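Local coordinates for probable aminotransferase (Pseudomonas aeruginosa, PDB 5YKR), which belongs to the class-III aminotransferases, a family of pyridoxal-phosphate-dependent enzymes, and forms an assembly of two chains, at residues Trp133-Ser138 and Ala333-Ala338; Leu118-Glu123 and Ala341-Val346; Ser138-Asn143 and Gly168-Ser173; Ala87-Ala92 and Asp350-Met355; Leu224-Met229 and Thr261-Cys266. All blocks are in the same frame, centred on the assembly; numbering follows the deposited sequence.

Contact 1. Residues Trp133-Ser138 and Ala333-Ala338; sequences WQVTTS and ALQLAA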
# COMPACT_ATOMS: atom_id res chain seq x y z
N TRP A 133 -9.50 -9.76 12.50
CA TRP A 133 -8.40 -9.33 11.63
C TRP A 133 -8.92 -8.66 10.36
O TRP A 133 -10.09 -8.79 9.97
CB TRP A 133 -7.55 -10.57 11.26
CG TRP A 133 -6.94 -11.15 12.47
CD1 TRP A 133 -7.56 -11.96 13.38
CD2 TRP A 133 -5.67 -10.79 13.05
NE1 TRP A 133 -6.73 -12.17 14.47
CE2 TRP A 133 -5.59 -11.43 14.31
CE3 TRP A 133 -4.58 -10.03 12.61
CZ2 TRP A 133 -4.46 -11.32 15.14
CZ3 TRP A 133 -3.47 -9.91 13.46
CH2 TRP A 133 -3.42 -10.53 14.71
N GLN A 134 -8.01 -7.91 9.73
CA GLN A 134 -8.18 -7.35 8.40
C GLN A 134 -6.81 -7.36 7.72
O GLN A 134 -5.77 -7.48 8.37
CB GLN A 134 -8.71 -5.91 8.46
CG GLN A 134 -10.14 -5.75 8.92
CD GLN A 134 -11.19 -6.20 7.92
OE1 GLN A 134 -11.65 -5.38 7.12
NE2 GLN A 134 -11.62 -7.52 7.99
N VAL A 135 -6.80 -7.25 6.40
CA VAL A 135 -5.57 -7.21 5.58
C VAL A 135 -5.47 -5.91 4.85
O VAL A 135 -6.49 -5.38 4.36
CB VAL A 135 -5.56 -8.36 4.56
CG1 VAL A 135 -4.33 -8.37 3.67
CG2 VAL A 135 -5.71 -9.68 5.26
N THR A 136 -4.27 -5.38 4.77
CA THR A 136 -3.94 -4.18 3.99
C THR A 136 -2.83 -4.50 2.97
O THR A 136 -2.30 -5.62 2.95
CB THR A 136 -3.51 -3.03 4.88
OG1 THR A 136 -2.27 -3.40 5.48
CG2 THR A 136 -4.56 -2.65 5.92
N THR A 137 -2.41 -3.49 2.20
CA THR A 137 -1.25 -3.67 1.29
C THR A 137 0.07 -3.22 1.88
O THR A 137 1.08 -3.30 1.19
CB THR A 137 -1.53 -3.01 -0.08
OG1 THR A 137 -1.82 -1.64 0.09
CG2 THR A 137 -2.69 -3.67 -0.77
N SER A 138 0.07 -2.75 3.12
CA SER A 138 1.35 -2.38 3.81
C SER A 138 1.12 -2.17 5.30
O SER A 138 0.04 -1.85 5.74
CB SER A 138 1.88 -1.08 3.25
OG SER A 138 1.05 0.04 3.57
N ALA A 333 -6.73 -12.57 -3.20
CA ALA A 333 -6.49 -14.00 -3.19
C ALA A 333 -4.99 -14.35 -3.18
O ALA A 333 -4.56 -15.29 -2.50
CB ALA A 333 -7.17 -14.62 -4.41
N LEU A 334 -4.21 -13.58 -3.92
CA LEU A 334 -2.77 -13.86 -4.00
C LEU A 334 -2.10 -13.62 -2.65
O LEU A 334 -1.29 -14.45 -2.19
CB LEU A 334 -2.15 -12.98 -5.10
CG LEU A 334 -0.77 -13.38 -5.52
CD1 LEU A 334 -0.83 -14.72 -6.21
CD2 LEU A 334 -0.14 -12.37 -6.43
N GLN A 335 -2.42 -12.51 -1.98
CA GLN A 335 -1.89 -12.26 -0.64
C GLN A 335 -2.25 -13.36 0.32
O GLN A 335 -1.41 -13.85 1.08
CB GLN A 335 -2.46 -10.96 -0.05
CG GLN A 335 -1.96 -9.65 -0.68
CD GLN A 335 -2.67 -8.48 0.03
OE1 GLN A 335 -3.89 -8.54 0.26
NE2 GLN A 335 -1.93 -7.47 0.44
N LEU A 336 -3.52 -13.78 0.30
CA LEU A 336 -3.97 -14.77 1.26
C LEU A 336 -3.29 -16.15 1.03
O LEU A 336 -2.97 -16.87 1.99
CB LEU A 336 -5.50 -14.90 1.23
CG LEU A 336 -6.25 -13.97 2.21
CD1 LEU A 336 -5.98 -14.37 3.66
CD2 LEU A 336 -5.92 -12.50 2.04
N ALA A 337 -3.08 -16.51 -0.24
CA ALA A 337 -2.37 -17.76 -0.53
C ALA A 337 -0.93 -17.72 0.03
O ALA A 337 -0.44 -18.69 0.61
CB ALA A 337 -2.34 -18.01 -2.01
N ALA A 338 -0.25 -16.59 -0.18
CA ALA A 338 1.11 -16.43 0.31
C ALA A 338 1.17 -16.43 1.82
O ALA A 338 2.11 -16.99 2.41
CB ALA A 338 1.75 -15.18 -0.28

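Contact 2. Residues Leu118-Glu123 and Ala341-Val346; sequences LWVGAE and ATFAEV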
# COMPACT_ATOMS: atom_id res chain seq x y z
N LEU A 118 -10.44 -18.44 5.04
CA LEU A 118 -10.97 -19.19 6.19
C LEU A 118 -9.78 -19.66 7.06
O LEU A 118 -9.81 -19.46 8.28
CB LEU A 118 -11.79 -20.39 5.71
CG LEU A 118 -13.13 -20.08 5.11
CD1 LEU A 118 -13.59 -21.28 4.29
CD2 LEU A 118 -14.12 -19.78 6.20
N TRP A 119 -8.78 -20.27 6.42
CA TRP A 119 -7.67 -20.82 7.14
C TRP A 119 -6.86 -19.73 7.84
O TRP A 119 -6.50 -19.83 9.02
CB TRP A 119 -6.83 -21.67 6.19
CG TRP A 119 -5.76 -22.44 6.91
CD1 TRP A 119 -5.87 -23.75 7.29
CD2 TRP A 119 -4.49 -21.99 7.39
NE1 TRP A 119 -4.73 -24.12 7.96
CE2 TRP A 119 -3.86 -23.06 7.98
CE3 TRP A 119 -3.81 -20.78 7.30
CZ2 TRP A 119 -2.59 -22.95 8.59
CZ3 TRP A 119 -2.54 -20.69 7.85
CH2 TRP A 119 -1.95 -21.75 8.49
N VAL A 120 -6.56 -18.67 7.09
CA VAL A 120 -5.73 -17.59 7.63
C VAL A 120 -6.37 -16.84 8.74
O VAL A 120 -5.72 -16.52 9.72
CB VAL A 120 -5.30 -16.62 6.51
CG1 VAL A 120 -4.59 -15.40 7.06
CG2 VAL A 120 -4.33 -17.35 5.55
N GLY A 121 -7.69 -16.58 8.66
CA GLY A 121 -8.33 -15.89 9.77
C GLY A 121 -8.20 -16.66 11.08
O GLY A 121 -7.89 -16.09 12.13
N ALA A 122 -8.46 -17.95 11.02
CA ALA A 122 -8.35 -18.80 12.21
C ALA A 122 -6.92 -18.90 12.72
O ALA A 122 -6.66 -18.84 13.93
CB ALA A 122 -8.92 -20.18 11.92
N GLU A 123 -5.96 -18.95 11.76
CA GLU A 123 -4.56 -18.99 12.12
C GLU A 123 -4.10 -17.74 12.85
O GLU A 123 -3.34 -17.83 13.83
CB GLU A 123 -3.71 -19.26 10.89
CG GLU A 123 -2.20 -19.04 11.07
CD GLU A 123 -1.53 -20.04 11.98
OE1 GLU A 123 -2.10 -21.11 12.34
OE2 GLU A 123 -0.33 -19.81 12.29
N ALA A 341 0.73 -20.03 3.17
CA ALA A 341 1.97 -20.78 3.11
C ALA A 341 2.97 -20.32 4.14
O ALA A 341 3.69 -21.12 4.75
CB ALA A 341 2.56 -20.67 1.71
N THR A 342 3.07 -19.00 4.35
CA THR A 342 4.00 -18.49 5.31
C THR A 342 3.71 -18.96 6.72
O THR A 342 4.63 -19.43 7.44
CB THR A 342 4.02 -16.94 5.23
OG1 THR A 342 4.46 -16.54 3.93
CG2 THR A 342 4.92 -16.34 6.30
N PHE A 343 2.46 -18.81 7.16
CA PHE A 343 2.12 -19.21 8.50
C PHE A 343 2.15 -20.73 8.71
O PHE A 343 2.55 -21.21 9.77
CB PHE A 343 0.78 -18.64 8.92
CG PHE A 343 0.74 -17.13 8.98
CD1 PHE A 343 1.69 -16.42 9.70
CD2 PHE A 343 -0.27 -16.41 8.37
CE1 PHE A 343 1.67 -15.02 9.78
CE2 PHE A 343 -0.33 -15.02 8.46
CZ PHE A 343 0.65 -14.34 9.14
N ALA A 344 1.75 -21.47 7.69
CA ALA A 344 1.66 -22.96 7.86
C ALA A 344 3.03 -23.62 7.76
O ALA A 344 3.31 -24.59 8.46
CB ALA A 344 0.74 -23.54 6.83
N GLU A 345 3.88 -23.12 6.86
CA GLU A 345 5.09 -23.82 6.47
C GLU A 345 6.39 -23.15 6.82
O GLU A 345 7.42 -23.84 6.88
CB GLU A 345 5.08 -24.13 4.96
CG GLU A 345 3.82 -24.82 4.47
CD GLU A 345 3.61 -26.21 5.02
OE1 GLU A 345 4.61 -26.88 5.40
OE2 GLU A 345 2.45 -26.61 5.08
N VAL A 346 6.38 -21.84 7.07
CA VAL A 346 7.63 -21.09 7.21
C VAL A 346 7.89 -20.59 8.63
O VAL A 346 8.96 -20.77 9.16
CB VAL A 346 7.67 -19.93 6.19
CG1 VAL A 346 8.93 -19.10 6.33
CG2 VAL A 346 7.57 -20.47 4.77

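Contact 3. Residues Ser138-Asn143 and Gly168-Ser173; sequences SATDAN and GSVDES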
# COMPACT_ATOMS: atom_id res chain seq x y z
N SER A 138 0.07 -2.75 3.12
CA SER A 138 1.35 -2.38 3.81
C SER A 138 1.12 -2.17 5.30
O SER A 138 0.04 -1.85 5.74
CB SER A 138 1.88 -1.08 3.25
OG SER A 138 1.05 0.04 3.57
N ALA A 139 2.20 -2.29 6.07
CA ALA A 139 2.16 -1.96 7.48
C ALA A 139 1.75 -0.51 7.69
O ALA A 139 1.01 -0.21 8.61
CB ALA A 139 3.48 -2.26 8.16
N THR A 140 2.27 0.39 6.86
CA THR A 140 1.82 1.78 6.97
C THR A 140 0.30 1.89 6.95
O THR A 140 -0.29 2.59 7.81
CB THR A 140 2.39 2.62 5.81
OG1 THR A 140 3.81 2.73 5.94
CG2 THR A 140 1.79 3.99 5.80
N ASP A 141 -0.32 1.23 5.99
CA ASP A 141 -1.76 1.36 5.87
C ASP A 141 -2.48 0.73 7.05
O ASP A 141 -3.49 1.25 7.51
CB ASP A 141 -2.24 0.73 4.56
CG ASP A 141 -1.98 1.59 3.37
OD1 ASP A 141 -1.45 2.73 3.49
OD2 ASP A 141 -2.38 1.12 2.26
N ALA A 142 -1.98 -0.41 7.56
CA ALA A 142 -2.54 -0.97 8.76
C ALA A 142 -2.54 0.04 9.91
O ALA A 142 -3.55 0.28 10.56
CB ALA A 142 -1.86 -2.27 9.15
N ASN A 143 -1.39 0.70 10.09
CA ASN A 143 -1.31 1.75 11.13
C ASN A 143 -2.27 2.91 10.85
O ASN A 143 -2.98 3.34 11.76
CB ASN A 143 0.14 2.20 11.29
CG ASN A 143 1.00 1.19 12.01
OD1 ASN A 143 0.54 0.48 12.89
ND2 ASN A 143 2.28 1.15 11.65
N GLY A 168 6.20 3.67 9.35
CA GLY A 168 5.90 3.88 7.94
C GLY A 168 5.54 5.31 7.61
O GLY A 168 5.80 6.22 8.41
N SER A 169 4.87 5.48 6.47
CA SER A 169 4.50 6.83 5.99
C SER A 169 3.19 7.25 6.62
O SER A 169 2.20 7.57 5.93
CB SER A 169 4.55 6.90 4.47
OG SER A 169 3.72 5.94 3.84
N VAL A 170 3.21 7.29 7.95
CA VAL A 170 2.06 7.67 8.80
C VAL A 170 2.38 9.12 9.20
O VAL A 170 3.26 9.36 10.06
CB VAL A 170 1.92 6.78 10.04
CG1 VAL A 170 0.78 7.26 10.92
CG2 VAL A 170 1.72 5.32 9.65
N ASP A 171 1.76 10.10 8.55
CA ASP A 171 2.23 11.50 8.70
C ASP A 171 2.16 11.98 10.14
O ASP A 171 3.07 12.69 10.58
CB ASP A 171 1.36 12.41 7.82
CG ASP A 171 1.59 12.22 6.31
OD1 ASP A 171 2.51 11.53 5.86
OD2 ASP A 171 0.83 12.86 5.53
N GLU A 172 1.15 11.56 10.90
CA GLU A 172 1.00 11.99 12.30
C GLU A 172 2.17 11.54 13.18
O GLU A 172 2.38 12.12 14.25
CB GLU A 172 -0.27 11.45 12.97
CG GLU A 172 -1.55 11.69 12.30
CD GLU A 172 -1.92 10.46 11.51
OE1 GLU A 172 -1.17 10.22 10.54
OE2 GLU A 172 -2.91 9.77 11.86
N SER A 173 2.90 10.50 12.76
CA SER A 173 4.02 10.02 13.54
C SER A 173 5.34 10.72 13.27
O SER A 173 6.32 10.47 13.96
CB SER A 173 4.26 8.50 13.28
OG SER A 173 4.78 8.24 11.97
O HOH W 1 5.36 3.93 3.42

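Contact 4. Residues Ala87-Ala92 and Asp350-Met355; sequences AMFGHA and DAYRHM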
# COMPACT_ATOMS: atom_id res chain seq x y z
N ALA A 87 11.95 -9.82 3.18
CA ALA A 87 12.29 -11.23 2.93
C ALA A 87 12.89 -11.92 4.18
O ALA A 87 13.81 -12.72 4.08
CB ALA A 87 13.25 -11.36 1.73
N MET A 88 12.37 -11.57 5.34
CA MET A 88 12.88 -12.06 6.62
C MET A 88 13.11 -13.56 6.70
O MET A 88 14.06 -14.01 7.38
CB MET A 88 11.90 -11.64 7.74
CG MET A 88 12.20 -12.27 9.07
SD MET A 88 11.15 -11.57 10.33
CE MET A 88 11.67 -12.60 11.65
N PHE A 89 12.24 -14.34 6.06
CA PHE A 89 12.42 -15.80 6.09
C PHE A 89 13.18 -16.39 4.93
O PHE A 89 13.19 -17.61 4.75
CB PHE A 89 11.06 -16.49 6.33
CG PHE A 89 10.45 -16.07 7.61
CD1 PHE A 89 10.82 -16.71 8.79
CD2 PHE A 89 9.53 -15.03 7.65
CE1 PHE A 89 10.35 -16.28 9.99
CE2 PHE A 89 9.07 -14.56 8.89
CZ PHE A 89 9.49 -15.23 10.03
N GLY A 90 13.88 -15.52 4.20
CA GLY A 90 14.68 -15.90 3.04
C GLY A 90 14.02 -15.55 1.73
O GLY A 90 12.79 -15.31 1.64
N HIS A 91 14.82 -15.53 0.69
CA HIS A 91 14.33 -15.35 -0.66
C HIS A 91 13.76 -16.65 -1.20
O HIS A 91 14.33 -17.71 -0.98
CB HIS A 91 15.44 -14.84 -1.55
CG HIS A 91 16.00 -13.54 -1.09
ND1 HIS A 91 15.26 -12.39 -1.04
CD2 HIS A 91 17.23 -13.24 -0.59
CE1 HIS A 91 16.03 -11.41 -0.58
NE2 HIS A 91 17.23 -11.90 -0.28
N ALA A 92 12.67 -16.54 -1.97
CA ALA A 92 12.19 -17.69 -2.73
C ALA A 92 11.92 -18.93 -1.85
O ALA A 92 12.30 -20.06 -2.20
CB ALA A 92 13.16 -18.02 -3.87
N ASP A 350 10.55 -24.51 14.67
CA ASP A 350 11.85 -25.01 14.22
C ASP A 350 12.64 -23.95 13.45
O ASP A 350 13.86 -23.82 13.58
CB ASP A 350 11.70 -26.25 13.32
CG ASP A 350 11.30 -27.52 14.04
OD1 ASP A 350 11.36 -27.60 15.27
OD2 ASP A 350 10.92 -28.52 13.34
N ALA A 351 11.92 -23.18 12.63
CA ALA A 351 12.56 -22.11 11.85
C ALA A 351 13.18 -21.09 12.81
O ALA A 351 14.33 -20.67 12.65
CB ALA A 351 11.56 -21.45 10.93
N TYR A 352 12.37 -20.67 13.79
CA TYR A 352 12.85 -19.68 14.73
C TYR A 352 14.02 -20.22 15.57
O TYR A 352 14.94 -19.50 15.89
CB TYR A 352 11.74 -19.13 15.57
CG TYR A 352 10.96 -17.99 14.93
CD1 TYR A 352 9.81 -18.23 14.17
CD2 TYR A 352 11.31 -16.68 15.16
CE1 TYR A 352 9.07 -17.18 13.63
CE2 TYR A 352 10.60 -15.64 14.59
CZ TYR A 352 9.48 -15.88 13.86
OH TYR A 352 8.74 -14.82 13.38
N ARG A 353 13.98 -21.49 15.95
CA ARG A 353 15.07 -22.06 16.71
C ARG A 353 16.38 -21.90 15.97
O ARG A 353 17.41 -21.49 16.56
CB ARG A 353 14.79 -23.52 17.04
CG ARG A 353 15.87 -24.12 17.95
CD ARG A 353 15.55 -25.57 18.38
NE ARG A 353 14.12 -25.83 18.66
CZ ARG A 353 13.27 -26.44 17.81
NH1 ARG A 353 13.70 -27.00 16.66
NH2 ARG A 353 12.01 -26.55 18.13
N HIS A 354 16.38 -22.26 14.70
CA HIS A 354 17.56 -22.10 13.86
C HIS A 354 17.97 -20.63 13.76
O HIS A 354 19.15 -20.27 13.92
CB HIS A 354 17.30 -22.65 12.46
CG HIS A 354 18.44 -22.46 11.51
ND1 HIS A 354 19.49 -23.35 11.44
CD2 HIS A 354 18.71 -21.50 10.60
CE1 HIS A 354 20.35 -22.93 10.54
NE2 HIS A 354 19.91 -21.81 10.02
N MET A 355 17.01 -19.77 13.48
CA MET A 355 17.32 -18.33 13.36
C MET A 355 17.93 -17.77 14.65
O MET A 355 18.88 -16.97 14.61
CB MET A 355 16.03 -17.58 12.99
CG MET A 355 15.54 -17.87 11.57
SD MET A 355 13.81 -17.53 11.25
CE MET A 355 13.78 -15.75 11.38

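Contact 5. Residues Leu224-Met229 and Thr261-Cys266; sequences LTEPFM and THTISC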
# COMPACT_ATOMS: atom_id res chain seq x y z
N LEU A 224 0.50 4.31 19.78
CA LEU A 224 1.07 3.48 18.71
C LEU A 224 2.55 3.27 19.03
O LEU A 224 3.31 4.27 19.20
CB LEU A 224 0.95 4.14 17.33
CG LEU A 224 1.63 3.49 16.14
CD1 LEU A 224 1.16 2.04 15.92
CD2 LEU A 224 1.39 4.28 14.90
N THR A 225 3.00 2.01 19.12
CA THR A 225 4.40 1.75 19.47
C THR A 225 4.86 0.37 19.01
O THR A 225 4.07 -0.59 19.02
CB THR A 225 4.65 1.88 20.98
OG1 THR A 225 6.06 1.84 21.27
CG2 THR A 225 3.89 0.84 21.80
N GLU A 226 6.14 0.25 18.67
CA GLU A 226 6.79 -1.06 18.70
C GLU A 226 6.91 -1.48 20.16
O GLU A 226 7.05 -0.63 21.06
CB GLU A 226 8.17 -1.01 18.08
CG GLU A 226 8.20 -0.70 16.59
CD GLU A 226 9.62 -0.85 16.09
OE1 GLU A 226 10.42 0.14 16.22
OE2 GLU A 226 9.98 -1.95 15.62
N PRO A 227 6.91 -2.79 20.44
CA PRO A 227 7.15 -3.22 21.83
C PRO A 227 8.60 -3.12 22.29
O PRO A 227 8.89 -3.22 23.48
CB PRO A 227 6.63 -4.66 21.81
CG PRO A 227 6.88 -5.14 20.42
CD PRO A 227 6.71 -3.94 19.52
N PHE A 228 9.48 -2.95 21.31
CA PHE A 228 10.93 -2.87 21.49
C PHE A 228 11.35 -2.05 20.28
O PHE A 228 11.01 -2.44 19.16
CB PHE A 228 11.44 -4.32 21.51
CG PHE A 228 12.90 -4.50 21.83
CD1 PHE A 228 13.90 -4.04 21.02
CD2 PHE A 228 13.23 -5.29 22.93
CE1 PHE A 228 15.23 -4.27 21.35
CE2 PHE A 228 14.54 -5.52 23.28
CZ PHE A 228 15.53 -5.02 22.47
N MET A 229 11.91 -0.84 20.48
CA MET A 229 12.12 0.02 19.32
C MET A 229 13.25 -0.54 18.46
O MET A 229 14.27 -1.01 19.00
CB MET A 229 12.40 1.47 19.72
CG MET A 229 11.37 2.03 20.65
SD MET A 229 11.63 3.79 21.09
CE MET A 229 11.34 4.62 19.52
N THR A 261 6.02 -5.22 13.14
CA THR A 261 6.58 -5.39 11.79
C THR A 261 8.07 -5.83 11.78
O THR A 261 8.50 -6.55 10.89
CB THR A 261 6.29 -4.13 10.96
OG1 THR A 261 4.87 -3.98 10.83
CG2 THR A 261 6.91 -4.18 9.59
N HIS A 262 8.85 -5.32 12.75
CA HIS A 262 10.21 -5.81 13.02
C HIS A 262 10.30 -6.78 14.17
O HIS A 262 11.09 -7.74 14.09
CB HIS A 262 11.20 -4.69 13.22
CG HIS A 262 11.60 -3.98 11.98
ND1 HIS A 262 12.24 -2.75 12.01
CD2 HIS A 262 11.60 -4.37 10.68
CE1 HIS A 262 12.55 -2.38 10.78
NE2 HIS A 262 12.17 -3.34 9.94
N THR A 263 9.60 -6.55 15.26
CA THR A 263 9.74 -7.37 16.47
C THR A 263 9.16 -8.78 16.32
O THR A 263 9.37 -9.60 17.22
CB THR A 263 9.22 -6.66 17.70
OG1 THR A 263 7.83 -6.36 17.50
CG2 THR A 263 10.01 -5.37 17.97
N ILE A 264 8.55 -9.06 15.15
CA ILE A 264 8.25 -10.44 14.78
C ILE A 264 9.52 -11.31 14.74
O ILE A 264 9.46 -12.55 14.79
CB ILE A 264 7.46 -10.46 13.45
CG1 ILE A 264 6.85 -11.83 13.13
CG2 ILE A 264 8.34 -9.97 12.31
CD1 ILE A 264 5.89 -12.37 14.19
N SER A 265 10.71 -10.68 14.72
CA SER A 265 11.95 -11.41 14.94
C SER A 265 12.03 -12.16 16.27
O SER A 265 12.86 -13.08 16.40
CB SER A 265 13.15 -10.48 14.78
OG SER A 265 13.21 -9.55 15.84
N CYS A 266 11.22 -11.77 17.26
CA CYS A 266 11.30 -12.33 18.61
C CYS A 266 10.74 -13.73 18.74
O CYS A 266 11.02 -14.44 19.72
CB CYS A 266 10.58 -11.41 19.56
SG CYS A 266 11.44 -9.83 19.74
O HOH W 2 8.26 -3.90 15.21

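Contact 1. Residues Trp133-Ser138 and Ala333-Ala338
Val135 and Gln335 meet where strand 132-136, an outermost strand within this chain of the seven-stranded mixed sheet, runs past the start of helix 333-346, a piece of the large domain of fold-type-I pyridoxal phosphate enzymes. The axes of the short segments come within 10.3 Å of each other at 116°. Trp133 and Val135 make backbone hydrogen bonds to the second subunit, and Trp41 of that subunit packs on both residues. Val135 points its CB toward the helix. The Val135 and Gln335 side chains slide past each other in opposite directions, and Val135 CG1, anti to the backbone N (chi1 179°), lies 3.4 Å from Gln335 OE1. The other methyl, CG2, reaches Leu336 CD2 at 4.3 Å, a looser touch. Thr136 takes part through its backbone: Gln335 NE2 donates to Thr136 O at 3.1 Å with an N-H...O angle of 143°, arriving from above the carbonyl plane. The same NE2 has its stronger partner in Pro293 O, and OE1 accepts a weak bond from Gly331 N, so the NE2 side of this buried amide is held by two carbonyls and the OE1 side weakly, which would limit its rotation. The Thr136 side chain turns away from the helix, and OG1 donates to Ser138 O at 2.8 Å, closing the loop that leads into helix 139-154. Thr137 completes the contact, its CG2 lying 4.1 Å from Gln335 NE2.

Contact 2. Residues Leu118-Glu123 and Ala341-Val346
Glu123 and Phe343 have the nearest CA atoms, 7.6 Å apart, of two helical segments that cross at 66° with their axes 10.6 Å apart; the second widens into a pi-type turn at 342-346. Trp119 reaches over with the far rim of its indole, whose CG stands anti to the backbone N (chi1 -172°). Its CH2 meets Ala344 CB at 3.6 Å, while Phe343 CB lies at the ring edge, near its plane, 4.0 Å from Trp119 CZ3. Arg340, a turn earlier on the same helix as Phe343, adds a cation-pi contact to this indole. Helices 115-128 and 333-346 thus pack directly on each other in the large domain of the aminotransferase fold, with Trp41 of the second subunit touching Val120. Glu123 bends at chi2 (68°) and packs on Phe343 through its CG, which lies 3.7 Å from Phe343 CB. Its carboxylate is turned 34° from the phenyl plane, and OE2 forms salt bridges with Arg127 and Arg126 of its own helix. Val120 CG1 sits at the edge of the phenyl ring, 4.5 Å from Phe343 CE2.

Contact 3. Residues Ser138-Asn143 and Gly168-Ser173
Gly168 brings its CA to within 3.1 Å of Thr140 OG1, a closeness allowed because it has no side chain at a position where a CB would point straight at the hydroxyl. Its backbone angles (phi 95° with an extended psi) would also press a CB against the carbonyl O of the residue before. The next residue, Ser169, is the centre of an inverse gamma turn closed by Val170 N to Gly168 O at 2.8 Å. That turn presents Ser169 N to the threonine: N donates to Thr140 OG1 at 3.0 Å, with an N-H...O angle of 147°. OG1 lies anti to its own carbonyl carbon (chi1 -67°), and CG2 on the other branch packs 3.4 Å from Ser169 OG. A water ties the two hydroxyls together; it donates to Thr140 OG1 at 3.2 Å and sits 2.6 Å from Ser169 OG. Next to this polar patch, Val170 CG2 rests 3.9 Å from Asn143 CB, one turn along helix 139-154. The amide of Asn143 itself is bonded through ND2 to His167 O and Asp259 OD2. Ser138 caps the helix, its OG accepting from Asp141 N at 3.0 Å, and Arg144 of the second subunit bonds to Ser169 O. Thr140 OG1 is also hydrogen-bonded to phosphate oxygen OP3 of the modified lysine LLP at position 286. With two bonds accepted already, from Ser169 N and the water, the hydroxyl is probably oriented to direct its proton at the phosphate, and the amino end of the helix would add favourable polarity for that negative group.

Contact 4. Residues Ala87-Ala92 and Asp350-Met355
Tyr352 and Phe89 form the aromatic centre of a contact between helix 349-372 and the type I beta turn Ala87-Gly90, which leads toward helix 94-104. The long helix 349-372 leads from helix 333-346 toward the C-terminal strands 378-382 and 385-389, as the linking helix does in fold-type-I enzymes. Tyr352 offers a ring face to the edge of Phe89 in an offset edge-to-face pair, centroids 5.7 Å apart and planes at 69°. The rim atom Phe89 CZ comes 3.5 Å from Tyr352 OH, a hydroxyl whose hydrogen bond goes to Ile264 O. Met355 then approaches Phe89 at about a right angle. Its SD makes an oblique Met-aromatic contact, 4.9 Å from the ring centroid, and a bend at chi3 (67°) brings CE to 3.7 Å from Phe89 CE1. The extended Met88 chain crosses Tyr352 and Met355 at about a right angle, its CG over one face of the Phe89 ring, toward the rim. At the far end of that chain, the two methionine methyls touch, Met88 CE to Met355 CE at 3.8 Å.

Contact 5. Residues Leu224-Met229 and Thr261-Cys266
Glu226 OE2, which packs 3.8 Å from His262 CB, is held by two hydrogen bonds: a water donates to it at 2.6 Å, and Thr230 OG1 also bonds to it. The water also accepts from Thr263 N at 3.0 Å and so links the carboxylate to the backbone of the loop 261-266. His262 ND1 is hydrogen-bonded to the same Thr230 OG1, making that hydroxyl a shared hub between acid and imidazole. The planes of the Glu226 carboxylate and the His262 ring are turned 61° from each other, and their closest ionisable atoms, Glu226 OE2 and His262 ND1, are 4.3 Å apart. Alongside this polar cluster, Pro227 and Thr263 reach toward each other tip to tip. Pro227 CG meets Thr263 OG1 at 3.3 Å, and Pro227 CD lies equally near. With chi1 at 59°, OG1 occupies the crowded position between the backbone N and the carbonyl carbon of Thr263, from which it also bonds to Glu260 OE1. The methyl CG2 takes the other branch and packs 3.3 Å from Phe228 O, with Phe228 CB at 4.0 Å from it. Phe228 then turns its ring away, CG anti to the backbone N, and lays it against Thr380, Ile382 and Tyr271. Residues 224-229 carry the end of strand 220-225 and the loop after it, and 261-266 follow the neighbouring parallel strand 255-259, with helix 241-251 between the strands in the chain. Loops that meet at the carboxyl ends of adjacent strands in a beta-alpha-beta unit are typical of the large domain of fold-type-I pyridoxal phosphate enzymes.

Contact 3 lies at the cofactor, through the bond from Thr140 to the LLP phosphate, and its neighbours spread from there. It shares Ser138 with contact 1, where the edge strand passes into helix 139-154, and it meets contact 5 through Ala139 CB and Thr261 OG1, 3.5 Å apart. Contact 1 continues into contact 2 along helix 333-346, with Leu336 CD1 3.7 Å from Val120 CB. Contact 2 leads on to contact 4, Val346 CG1 lying 3.4 Å from Phe89 CB. Contact 4 returns to contact 5 by packing, Met88 CE lying 3.5 Å from Ser265 CA. The centres of contacts 3 and 4 are about 26 Å apart.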